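Local atomic coordinates of citrate synthase (Thermotoga maritima, PDB entry 2P2W), a protein that probably catalyses the condensation of oxaloacetate with acetyl-CoA and water to give citrate and CoA, a step of the tricarboxylic acid cycle. Residues V187-L192 with E335-N340. Residues are numbered along the deposited sequence; the frame is centred on the assembly and turned at random.
Sequences VIASTL and EYVSDN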
# COMPACT_ATOMS: atom_id res chain seq x y z
N VAL A 187 -0.67 -7.76 -2.89
CA VAL A 187 -0.71 -7.12 -4.21
C VAL A 187 0.63 -6.44 -4.47
O VAL A 187 1.22 -6.58 -5.54
CB VAL A 187 -1.85 -6.08 -4.30
CG1 VAL A 187 -1.72 -5.27 -5.59
CG2 VAL A 187 -3.19 -6.78 -4.26
N ILE A 188 1.11 -5.70 -3.47
CA ILE A 188 2.38 -5.01 -3.59
C ILE A 188 3.52 -6.02 -3.69
O ILE A 188 4.43 -5.87 -4.51
CB ILE A 188 2.61 -4.07 -2.39
CG1 ILE A 188 1.55 -2.96 -2.42
CG2 ILE A 188 4.02 -3.49 -2.42
CD1 ILE A 188 1.44 -2.16 -1.14
N ALA A 189 3.46 -7.07 -2.86
CA ALA A 189 4.50 -8.10 -2.88
C ALA A 189 4.57 -8.84 -4.22
O ALA A 189 5.64 -9.29 -4.63
CB ALA A 189 4.27 -9.09 -1.74
N SER A 190 3.42 -8.98 -4.90
CA SER A 190 3.37 -9.71 -6.16
C SER A 190 4.18 -9.03 -7.30
O SER A 190 4.46 -9.63 -8.32
CB SER A 190 1.91 -9.87 -6.57
OG SER A 190 1.45 -8.66 -7.18
N THR A 191 4.51 -7.73 -7.10
CA THR A 191 5.34 -7.02 -8.09
C THR A 191 6.86 -7.18 -7.82
O THR A 191 7.72 -6.62 -8.50
CB THR A 191 4.99 -5.54 -8.05
OG1 THR A 191 5.47 -4.98 -6.82
CG2 THR A 191 3.47 -5.33 -8.13
N LEU A 192 7.13 -7.96 -6.77
CA LEU A 192 8.44 -8.25 -6.20
C LEU A 192 9.03 -7.02 -5.51
O LEU A 192 10.23 -6.87 -5.39
CB LEU A 192 9.34 -8.76 -7.34
CG LEU A 192 8.97 -10.19 -7.74
CD1 LEU A 192 10.05 -10.87 -8.58
CD2 LEU A 192 8.73 -11.10 -6.53
N GLU A 335 5.41 -16.45 2.14
CA GLU A 335 4.79 -17.64 1.56
C GLU A 335 4.40 -17.40 0.11
O GLU A 335 4.75 -18.18 -0.78
CB GLU A 335 3.55 -18.03 2.36
CG GLU A 335 2.87 -19.31 1.87
CD GLU A 335 1.59 -19.62 2.64
OE1 GLU A 335 0.64 -18.82 2.55
OE2 GLU A 335 1.54 -20.67 3.33
N TYR A 336 3.68 -16.31 -0.14
CA TYR A 336 3.23 -15.99 -1.49
C TYR A 336 4.34 -15.86 -2.53
O TYR A 336 4.26 -16.46 -3.61
CB TYR A 336 2.43 -14.69 -1.49
CG TYR A 336 1.70 -14.45 -2.79
CD1 TYR A 336 0.50 -15.10 -3.06
CD2 TYR A 336 2.23 -13.59 -3.75
CE1 TYR A 336 -0.16 -14.91 -4.27
CE2 TYR A 336 1.57 -13.39 -4.97
CZ TYR A 336 0.38 -14.06 -5.22
OH TYR A 336 -0.28 -13.86 -6.41
N VAL A 337 5.36 -15.06 -2.24
CA VAL A 337 6.41 -14.86 -3.24
C VAL A 337 7.30 -16.10 -3.48
O VAL A 337 8.10 -16.14 -4.41
CB VAL A 337 7.28 -13.68 -2.81
CG1 VAL A 337 6.43 -12.43 -2.65
CG2 VAL A 337 7.99 -13.98 -1.51
N SER A 338 7.19 -17.11 -2.60
CA SER A 338 7.97 -18.33 -2.82
C SER A 338 7.58 -19.02 -4.14
O SER A 338 8.29 -19.84 -4.71
CB SER A 338 7.75 -19.27 -1.64
OG SER A 338 6.41 -19.76 -1.66
N ASP A 339 6.36 -18.68 -4.57
CA ASP A 339 5.85 -19.04 -5.87
C ASP A 339 4.96 -17.90 -6.40
O ASP A 339 3.75 -18.02 -6.53
CB ASP A 339 5.01 -20.31 -5.69
CG ASP A 339 4.51 -20.79 -7.04
OD1 ASP A 339 5.26 -20.65 -8.01
OD2 ASP A 339 3.41 -21.33 -7.10
N ASN A 340 5.62 -16.78 -6.66
CA ASN A 340 4.99 -15.55 -7.08
C ASN A 340 4.16 -15.52 -8.35
O ASN A 340 4.42 -16.25 -9.31
CB ASN A 340 6.03 -14.43 -7.18
CG ASN A 340 5.40 -13.06 -7.23
OD1 ASN A 340 4.70 -12.67 -6.29
ND2 ASN A 340 5.63 -12.33 -8.31
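Asn340 and Ser190 meet where helices 180-189 and 317-337 come to their C-terminal ends near each other, a compact example of how a side-chain amide can tie together two helix ends that have no backbone-to-backbone hydrogen bond between 187-192 and 335-340. The hydrogen bond from Asn340 ND2 to Ser190 O is 2.9 Å long and nearly straight at the hydrogen, 173°. The oxygen lies in the plane of the asparagine amide, whereas the donor sits above the carbonyl plane. With CG anti to its backbone N (chi1 -164°), Asn340 reaches across to the 187-192 segment, and its OD1 settles 3.2 Å from Ser190 CA.

The closely packed part lies on the inner side. Ser190 CB comes within 3.9 Å of Tyr336 CE2, approaching the ring obliquely, and Val337 CG1 rests 4.1 Å from Ala189 CB. Ser190 OG turns back to Val187 O at 2.7 Å and also makes a hydrogen bond with Ile343 N, while the tyrosine hydroxyl is held by Lys341 O.

Leu192, the residue of positive phi (71°) in the Schellman motif after helix 180-189, makes the looser side, laying CD2 3.8 Å from Asn340 ND2. Leu210 of the second subunit packs against both residues, so this edge, though still open to solvent at Leu192, takes part in the dimer interface.

An alanine in place of Asn340 would probably leave Ser190 O without this donor and open a gap beside Leu192. Chemically, one directional bond joins two helix ends of the largely helical citrate synthase fold, away from the predicted active-site residues His250 and Asp300, yet Asn340 OD1 is buried with no partner in the model, a cost likely to offset part of what the amide gains.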